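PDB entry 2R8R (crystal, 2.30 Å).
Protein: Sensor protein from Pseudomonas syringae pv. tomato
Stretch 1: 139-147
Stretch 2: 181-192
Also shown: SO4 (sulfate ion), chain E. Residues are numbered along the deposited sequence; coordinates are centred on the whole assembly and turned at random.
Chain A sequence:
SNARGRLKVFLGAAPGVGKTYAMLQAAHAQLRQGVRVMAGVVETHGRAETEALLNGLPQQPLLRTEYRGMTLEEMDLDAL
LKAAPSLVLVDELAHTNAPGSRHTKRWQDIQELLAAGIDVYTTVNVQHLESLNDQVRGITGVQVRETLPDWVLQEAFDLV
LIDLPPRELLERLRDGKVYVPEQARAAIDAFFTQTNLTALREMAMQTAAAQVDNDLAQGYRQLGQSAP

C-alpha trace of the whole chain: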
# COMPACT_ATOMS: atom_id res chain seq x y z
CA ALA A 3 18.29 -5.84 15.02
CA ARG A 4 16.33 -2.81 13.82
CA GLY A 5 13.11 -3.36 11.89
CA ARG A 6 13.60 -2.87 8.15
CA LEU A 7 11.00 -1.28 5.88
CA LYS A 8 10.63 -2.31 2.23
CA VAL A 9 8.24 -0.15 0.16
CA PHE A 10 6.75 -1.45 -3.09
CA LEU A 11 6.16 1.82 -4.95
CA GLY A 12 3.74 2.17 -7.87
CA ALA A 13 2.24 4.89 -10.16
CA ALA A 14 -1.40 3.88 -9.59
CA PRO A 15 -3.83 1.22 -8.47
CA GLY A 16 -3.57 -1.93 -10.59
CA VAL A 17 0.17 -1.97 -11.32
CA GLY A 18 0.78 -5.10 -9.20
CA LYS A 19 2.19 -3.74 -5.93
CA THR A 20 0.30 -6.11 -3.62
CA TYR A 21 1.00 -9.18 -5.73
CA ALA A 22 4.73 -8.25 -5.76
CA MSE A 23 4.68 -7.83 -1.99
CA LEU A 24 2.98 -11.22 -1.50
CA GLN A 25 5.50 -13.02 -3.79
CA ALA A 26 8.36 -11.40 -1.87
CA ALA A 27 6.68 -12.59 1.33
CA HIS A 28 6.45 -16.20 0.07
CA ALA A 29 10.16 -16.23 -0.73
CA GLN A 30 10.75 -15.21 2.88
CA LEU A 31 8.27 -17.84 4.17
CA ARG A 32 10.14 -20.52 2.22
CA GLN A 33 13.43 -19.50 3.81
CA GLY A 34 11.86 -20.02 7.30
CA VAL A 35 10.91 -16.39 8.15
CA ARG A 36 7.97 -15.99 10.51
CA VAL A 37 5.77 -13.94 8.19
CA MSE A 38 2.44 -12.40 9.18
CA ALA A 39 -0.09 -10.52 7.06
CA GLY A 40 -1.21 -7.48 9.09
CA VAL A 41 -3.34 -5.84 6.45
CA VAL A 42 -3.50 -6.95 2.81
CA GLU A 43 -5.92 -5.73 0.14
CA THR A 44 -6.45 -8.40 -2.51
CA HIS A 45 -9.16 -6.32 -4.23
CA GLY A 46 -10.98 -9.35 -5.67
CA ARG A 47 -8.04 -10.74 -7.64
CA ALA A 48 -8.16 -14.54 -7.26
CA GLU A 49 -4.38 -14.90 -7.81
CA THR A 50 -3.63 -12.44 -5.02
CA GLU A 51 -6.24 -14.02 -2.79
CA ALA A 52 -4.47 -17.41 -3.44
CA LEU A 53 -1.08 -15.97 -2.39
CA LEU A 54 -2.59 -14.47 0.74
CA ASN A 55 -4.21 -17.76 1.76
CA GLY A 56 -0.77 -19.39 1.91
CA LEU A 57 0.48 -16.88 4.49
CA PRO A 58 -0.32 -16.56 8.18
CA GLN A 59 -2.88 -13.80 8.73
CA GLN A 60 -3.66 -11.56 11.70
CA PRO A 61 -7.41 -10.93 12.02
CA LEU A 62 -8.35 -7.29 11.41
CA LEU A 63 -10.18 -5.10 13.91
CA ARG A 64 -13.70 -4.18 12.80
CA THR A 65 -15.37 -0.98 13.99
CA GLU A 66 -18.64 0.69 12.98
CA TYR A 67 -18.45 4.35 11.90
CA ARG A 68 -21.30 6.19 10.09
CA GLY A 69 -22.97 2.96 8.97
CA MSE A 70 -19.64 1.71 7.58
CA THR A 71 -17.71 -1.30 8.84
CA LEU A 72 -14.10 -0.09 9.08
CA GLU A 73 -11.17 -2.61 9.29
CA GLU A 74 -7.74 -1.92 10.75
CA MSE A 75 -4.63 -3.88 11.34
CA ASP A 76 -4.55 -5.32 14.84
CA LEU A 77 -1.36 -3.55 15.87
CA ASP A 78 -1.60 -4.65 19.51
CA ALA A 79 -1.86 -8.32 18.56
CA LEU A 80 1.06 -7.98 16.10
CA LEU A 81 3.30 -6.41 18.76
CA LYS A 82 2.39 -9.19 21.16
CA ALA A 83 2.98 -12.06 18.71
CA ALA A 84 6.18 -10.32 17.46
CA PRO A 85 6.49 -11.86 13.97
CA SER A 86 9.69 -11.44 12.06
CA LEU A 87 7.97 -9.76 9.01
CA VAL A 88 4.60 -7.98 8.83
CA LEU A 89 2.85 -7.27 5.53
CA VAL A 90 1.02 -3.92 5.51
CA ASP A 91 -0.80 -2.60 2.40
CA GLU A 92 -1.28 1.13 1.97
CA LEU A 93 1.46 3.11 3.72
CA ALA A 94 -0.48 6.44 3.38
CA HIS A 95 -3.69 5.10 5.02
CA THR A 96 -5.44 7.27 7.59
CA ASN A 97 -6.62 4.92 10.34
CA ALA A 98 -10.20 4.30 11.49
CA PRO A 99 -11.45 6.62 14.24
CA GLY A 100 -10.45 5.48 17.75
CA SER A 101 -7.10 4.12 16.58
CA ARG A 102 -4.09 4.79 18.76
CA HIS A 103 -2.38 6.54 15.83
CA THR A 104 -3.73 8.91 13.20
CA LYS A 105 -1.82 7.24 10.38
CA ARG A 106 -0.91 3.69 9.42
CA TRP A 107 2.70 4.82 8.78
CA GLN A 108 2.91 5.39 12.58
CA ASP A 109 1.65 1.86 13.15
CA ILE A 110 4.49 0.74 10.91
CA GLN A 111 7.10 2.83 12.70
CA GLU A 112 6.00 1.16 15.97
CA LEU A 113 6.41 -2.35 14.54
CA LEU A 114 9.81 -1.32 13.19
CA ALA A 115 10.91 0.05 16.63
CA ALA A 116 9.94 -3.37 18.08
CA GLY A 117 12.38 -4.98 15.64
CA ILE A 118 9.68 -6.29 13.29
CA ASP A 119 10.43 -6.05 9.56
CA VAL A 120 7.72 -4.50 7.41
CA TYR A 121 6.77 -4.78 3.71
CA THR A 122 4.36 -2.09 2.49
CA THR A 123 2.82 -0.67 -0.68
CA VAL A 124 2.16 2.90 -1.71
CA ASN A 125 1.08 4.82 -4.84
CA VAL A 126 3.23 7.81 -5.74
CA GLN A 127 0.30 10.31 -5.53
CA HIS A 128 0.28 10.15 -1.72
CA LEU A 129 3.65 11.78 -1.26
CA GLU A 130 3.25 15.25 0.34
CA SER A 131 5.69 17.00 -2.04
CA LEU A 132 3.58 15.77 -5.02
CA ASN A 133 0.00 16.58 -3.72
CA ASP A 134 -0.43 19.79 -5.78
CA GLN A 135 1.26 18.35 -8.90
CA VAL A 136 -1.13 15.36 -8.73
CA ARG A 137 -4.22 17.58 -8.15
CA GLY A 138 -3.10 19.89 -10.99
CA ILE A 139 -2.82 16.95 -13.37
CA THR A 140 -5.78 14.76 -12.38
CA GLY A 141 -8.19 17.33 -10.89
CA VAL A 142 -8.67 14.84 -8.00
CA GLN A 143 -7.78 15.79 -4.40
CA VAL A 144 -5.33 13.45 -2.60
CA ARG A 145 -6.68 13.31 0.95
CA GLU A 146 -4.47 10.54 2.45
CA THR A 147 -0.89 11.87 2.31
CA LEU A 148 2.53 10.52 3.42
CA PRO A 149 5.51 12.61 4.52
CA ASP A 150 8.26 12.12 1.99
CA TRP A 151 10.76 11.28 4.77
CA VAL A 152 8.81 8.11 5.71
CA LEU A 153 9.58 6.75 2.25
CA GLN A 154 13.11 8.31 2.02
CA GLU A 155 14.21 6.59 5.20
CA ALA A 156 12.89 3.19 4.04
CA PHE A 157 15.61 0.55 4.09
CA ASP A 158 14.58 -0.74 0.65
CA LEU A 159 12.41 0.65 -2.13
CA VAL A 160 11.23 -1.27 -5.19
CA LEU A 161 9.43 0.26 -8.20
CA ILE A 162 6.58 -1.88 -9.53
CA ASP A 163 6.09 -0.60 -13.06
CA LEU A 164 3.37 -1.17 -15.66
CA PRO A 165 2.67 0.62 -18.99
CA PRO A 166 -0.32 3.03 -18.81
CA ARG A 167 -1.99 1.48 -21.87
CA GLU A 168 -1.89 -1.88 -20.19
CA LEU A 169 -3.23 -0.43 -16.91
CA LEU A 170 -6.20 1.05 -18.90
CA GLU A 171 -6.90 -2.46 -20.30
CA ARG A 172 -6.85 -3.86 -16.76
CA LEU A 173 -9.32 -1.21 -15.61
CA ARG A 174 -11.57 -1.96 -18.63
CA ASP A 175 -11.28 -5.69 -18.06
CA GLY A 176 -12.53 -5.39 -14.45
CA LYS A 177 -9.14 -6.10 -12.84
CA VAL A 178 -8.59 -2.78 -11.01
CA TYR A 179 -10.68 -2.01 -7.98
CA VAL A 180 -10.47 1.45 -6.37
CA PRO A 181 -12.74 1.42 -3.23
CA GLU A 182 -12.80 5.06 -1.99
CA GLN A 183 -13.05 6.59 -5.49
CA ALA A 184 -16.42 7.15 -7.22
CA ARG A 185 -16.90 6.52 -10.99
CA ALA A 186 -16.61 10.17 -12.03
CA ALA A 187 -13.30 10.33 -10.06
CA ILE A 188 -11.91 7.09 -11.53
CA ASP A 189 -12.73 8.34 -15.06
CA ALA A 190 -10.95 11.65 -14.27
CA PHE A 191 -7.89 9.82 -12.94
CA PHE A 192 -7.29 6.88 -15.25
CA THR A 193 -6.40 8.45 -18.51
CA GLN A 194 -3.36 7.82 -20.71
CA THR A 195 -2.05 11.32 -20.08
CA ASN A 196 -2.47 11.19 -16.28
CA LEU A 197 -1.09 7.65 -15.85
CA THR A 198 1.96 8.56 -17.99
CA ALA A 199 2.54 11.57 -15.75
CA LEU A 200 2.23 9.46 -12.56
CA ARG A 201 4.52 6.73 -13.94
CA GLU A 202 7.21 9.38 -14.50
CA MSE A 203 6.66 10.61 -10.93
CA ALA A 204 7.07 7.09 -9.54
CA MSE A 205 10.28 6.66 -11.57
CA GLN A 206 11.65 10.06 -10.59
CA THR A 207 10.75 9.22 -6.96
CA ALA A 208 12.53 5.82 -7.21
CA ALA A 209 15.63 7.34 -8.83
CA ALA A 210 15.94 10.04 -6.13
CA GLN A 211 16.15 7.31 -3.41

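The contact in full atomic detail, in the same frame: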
# COMPACT_ATOMS: atom_id res chain seq x y z
N ILE A 139 -2.80 17.82 -12.21
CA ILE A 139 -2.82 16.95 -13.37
C ILE A 139 -4.18 16.27 -13.44
O ILE A 139 -4.85 16.38 -14.45
CB ILE A 139 -1.65 15.93 -13.28
CG1 ILE A 139 -0.36 16.59 -13.75
CG2 ILE A 139 -1.92 14.63 -14.10
CD1 ILE A 139 0.87 15.75 -13.40
N THR A 140 -4.59 15.61 -12.36
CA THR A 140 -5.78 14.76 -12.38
C THR A 140 -7.09 15.47 -12.07
O THR A 140 -8.16 14.93 -12.36
CB THR A 140 -5.64 13.57 -11.38
OG1 THR A 140 -5.60 14.09 -10.05
CG2 THR A 140 -4.39 12.73 -11.64
N GLY A 141 -7.02 16.65 -11.45
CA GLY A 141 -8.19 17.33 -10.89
C GLY A 141 -8.81 16.64 -9.67
O GLY A 141 -9.83 17.10 -9.15
N VAL A 142 -8.19 15.55 -9.19
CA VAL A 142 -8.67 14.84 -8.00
C VAL A 142 -7.76 15.18 -6.81
O VAL A 142 -6.52 15.14 -6.91
CB VAL A 142 -8.77 13.27 -8.20
CG1 VAL A 142 -9.44 12.59 -6.98
CG2 VAL A 142 -9.54 12.92 -9.47
N GLN A 143 -8.41 15.52 -5.69
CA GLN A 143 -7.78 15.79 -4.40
C GLN A 143 -7.16 14.53 -3.76
O GLN A 143 -7.83 13.52 -3.62
CB GLN A 143 -8.87 16.31 -3.46
CG GLN A 143 -8.40 16.73 -2.10
CD GLN A 143 -8.38 18.25 -1.94
OE1 GLN A 143 -9.42 18.88 -1.66
NE2 GLN A 143 -7.19 18.84 -2.13
N VAL A 144 -5.89 14.57 -3.38
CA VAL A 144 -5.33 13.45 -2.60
C VAL A 144 -5.46 13.76 -1.12
O VAL A 144 -4.75 14.61 -0.60
CB VAL A 144 -3.87 13.13 -2.99
CG1 VAL A 144 -3.36 11.87 -2.22
CG2 VAL A 144 -3.78 12.95 -4.50
N ARG A 145 -6.38 13.07 -0.45
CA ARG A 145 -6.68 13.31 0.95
C ARG A 145 -5.81 12.52 1.96
O ARG A 145 -5.59 13.00 3.06
CB ARG A 145 -8.15 13.00 1.22
CG ARG A 145 -9.08 13.98 0.55
CD ARG A 145 -10.50 13.49 0.55
NE ARG A 145 -11.27 14.20 -0.46
CZ ARG A 145 -11.73 15.44 -0.32
NH1 ARG A 145 -11.52 16.12 0.78
NH2 ARG A 145 -12.40 15.98 -1.31
N GLU A 146 -5.38 11.31 1.60
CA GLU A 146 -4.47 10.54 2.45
C GLU A 146 -3.04 10.82 1.93
O GLU A 146 -2.69 10.41 0.82
CB GLU A 146 -4.80 9.04 2.40
CG GLU A 146 -6.14 8.63 3.07
CD GLU A 146 -6.37 7.12 3.07
OE1 GLU A 146 -6.15 6.52 1.98
OE2 GLU A 146 -6.78 6.53 4.12
N THR A 147 -2.26 11.55 2.70
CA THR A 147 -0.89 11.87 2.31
C THR A 147 0.14 11.20 3.25
O THR A 147 -0.18 10.72 4.35
CB THR A 147 -0.62 13.38 2.34
OG1 THR A 147 -0.84 13.85 3.67
CG2 THR A 147 -1.50 14.16 1.34
N PRO A 181 -11.60 1.32 -4.17
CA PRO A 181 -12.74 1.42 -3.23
C PRO A 181 -13.26 2.83 -2.87
O PRO A 181 -14.47 3.05 -2.91
CB PRO A 181 -12.22 0.72 -1.96
CG PRO A 181 -10.70 0.71 -2.11
CD PRO A 181 -10.47 0.58 -3.56
N GLU A 182 -12.36 3.75 -2.51
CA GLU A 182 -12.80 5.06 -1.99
C GLU A 182 -12.85 6.16 -3.08
O GLU A 182 -12.82 7.36 -2.78
CB GLU A 182 -11.97 5.49 -0.76
CG GLU A 182 -10.47 5.66 -0.96
CD GLU A 182 -9.72 5.73 0.38
OE1 GLU A 182 -8.76 4.92 0.60
OE2 GLU A 182 -10.12 6.58 1.22
N GLN A 183 -12.99 5.71 -4.33
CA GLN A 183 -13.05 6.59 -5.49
C GLN A 183 -14.30 6.30 -6.31
O GLN A 183 -14.44 5.18 -6.86
CB GLN A 183 -11.82 6.35 -6.37
CG GLN A 183 -10.56 6.99 -5.88
CD GLN A 183 -10.51 8.47 -6.22
OE1 GLN A 183 -10.46 9.34 -5.32
NE2 GLN A 183 -10.51 8.78 -7.54
N ALA A 184 -15.20 7.29 -6.40
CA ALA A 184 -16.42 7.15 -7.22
C ALA A 184 -16.09 7.18 -8.73
O ALA A 184 -15.04 7.68 -9.13
CB ALA A 184 -17.44 8.24 -6.85
N ARG A 185 -17.01 6.64 -9.52
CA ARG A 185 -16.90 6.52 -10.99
C ARG A 185 -16.42 7.77 -11.73
O ARG A 185 -15.51 7.70 -12.55
CB ARG A 185 -18.25 6.09 -11.60
CG ARG A 185 -18.12 5.52 -13.01
CD ARG A 185 -19.40 4.87 -13.49
NE ARG A 185 -20.00 5.70 -14.53
CZ ARG A 185 -21.25 6.17 -14.54
NH1 ARG A 185 -22.14 5.92 -13.58
NH2 ARG A 185 -21.61 6.92 -15.57
N ALA A 186 -17.06 8.90 -11.47
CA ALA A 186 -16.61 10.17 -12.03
C ALA A 186 -15.13 10.45 -11.72
O ALA A 186 -14.41 10.95 -12.57
CB ALA A 186 -17.54 11.36 -11.51
N ALA A 187 -14.69 10.10 -10.51
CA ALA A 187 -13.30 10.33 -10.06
C ALA A 187 -12.31 9.37 -10.71
O ALA A 187 -11.23 9.77 -11.10
CB ALA A 187 -13.22 10.22 -8.54
N ILE A 188 -12.70 8.11 -10.82
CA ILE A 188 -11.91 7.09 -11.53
C ILE A 188 -11.74 7.48 -13.00
O ILE A 188 -10.64 7.43 -13.54
CB ILE A 188 -12.58 5.68 -11.41
CG1 ILE A 188 -12.58 5.22 -9.93
CG2 ILE A 188 -11.86 4.66 -12.29
CD1 ILE A 188 -13.40 3.98 -9.62
N ASP A 189 -12.83 7.90 -13.66
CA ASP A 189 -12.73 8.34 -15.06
C ASP A 189 -11.79 9.53 -15.21
O ASP A 189 -11.06 9.60 -16.18
CB ASP A 189 -14.12 8.60 -15.67
CG ASP A 189 -14.93 7.31 -15.87
OD1 ASP A 189 -14.51 6.23 -15.35
OD2 ASP A 189 -15.99 7.35 -16.53
N ALA A 190 -11.80 10.44 -14.24
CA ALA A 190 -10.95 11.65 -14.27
C ALA A 190 -9.47 11.29 -14.03
O ALA A 190 -8.57 11.96 -14.51
CB ALA A 190 -11.46 12.72 -13.25
N PHE A 191 -9.24 10.21 -13.33
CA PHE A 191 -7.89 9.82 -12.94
C PHE A 191 -7.17 8.96 -13.97
O PHE A 191 -6.03 9.22 -14.35
CB PHE A 191 -8.00 9.02 -11.65
CG PHE A 191 -6.68 8.75 -10.99
CD1 PHE A 191 -6.13 9.68 -10.11
CD2 PHE A 191 -5.99 7.57 -11.24
CE1 PHE A 191 -4.91 9.45 -9.52
CE2 PHE A 191 -4.77 7.31 -10.64
CZ PHE A 191 -4.23 8.25 -9.77
N PHE A 192 -7.85 7.89 -14.36
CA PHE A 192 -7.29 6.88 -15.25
C PHE A 192 -7.49 7.30 -16.68
O PHE A 192 -8.45 6.88 -17.34
CB PHE A 192 -7.96 5.52 -15.03
CG PHE A 192 -7.53 4.86 -13.78
CD1 PHE A 192 -6.48 3.98 -13.77
CD2 PHE A 192 -8.18 5.14 -12.59
CE1 PHE A 192 -6.07 3.37 -12.59
CE2 PHE A 192 -7.75 4.52 -11.40
CZ PHE A 192 -6.68 3.65 -11.43
S SO4 E . -12.34 15.61 -4.82
O1 SO4 E . -13.73 15.30 -5.07
O2 SO4 E . -11.57 15.77 -6.04
O3 SO4 E . -12.21 16.90 -4.11
O4 SO4 E . -11.84 14.46 -4.07

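Two segments far apart in a chain can pack closely without exchanging a single hydrogen bond, and the contact between residues 139-147 and 181-192 of this sensor protein is a compact example. About 299 Å² of surface is buried, both sides summed, and no hydrogen bond crosses between the stretches. The hydrogen bonds described here lie within one stretch or go to a bound sulfate; what passes between the stretches is mainly van der Waals packing.

The apolar contacts centre on two residues of the first stretch, Thr140 and Val142, both of which direct their CA-to-CB bonds toward the second. Thr140 lies at the end of a helix and faces the last turn of the helix 185-191, where its CA comes within 5.4 Å of the CA of Phe191. The methyl makes the closest approach: Thr140 CG2 lies 3.8 Å from Phe191 CD1, approaching the ring obliquely. Phe191 itself leaves its backbone sideways to the first stretch, with chi1 in the t well, and both residues are buried. Val142, in the t rotamer, covers the neighbouring part of the helix. Val142 CG2 sits 4.2 Å from Ala190 CB and 3.9 Å from Ala187 O, so this one methyl touches both a side chain and the backbone of the helix. The other methyl turns to the loop before the helix, with Val142 CG1 3.8 Å from Gln183 OE1. Gln183 starts out sideways, but two m torsions bring its end nearer to the valine.

The polar groups illustrate a complementary principle, that a side chain packed at an interface may still hydrogen-bond within its own segment. Thr140 OG1 accepts a hydrogen bond from Val142 N at 3.1 Å, with an angle of 160° at the hydrogen. This bond spans the turn at Gly141, the first residue to leave helical geometry, whose positive phi of 69° is one that glycine adopts readily. On the other side, Ala184 occupies the N-cap position, and its carbonyl begins the helical pattern: Ile188 N donates to Ala184 O at 2.9 Å. Further along, Ala190 N donates to Ala186 O at 3.1 Å, holding the turn against which Val142 packs.

Proximity of polar atoms is not the same as bonding. Thr140 O and Ala190 O approach to 3.7 Å, but two carbonyl oxygens have no hydrogen to share. More striking is the pair of acidic side chains at the other end of the contact, where Glu146 OE1 and Glu182 OE1 are 3.4 Å apart. Both residues point toward the opposing stretch, yet the closest atoms are two acceptors of like charge, and no hydrogen bond joins them.

A sulfate ion, probably from the crystallisation liquor, binds the first stretch. Gln143 N donates to its O2 at 3.2 Å, nearly straight at 175°, and Arg145 NH2 makes a weak hydrogen bond to its O4, also at 3.2 Å.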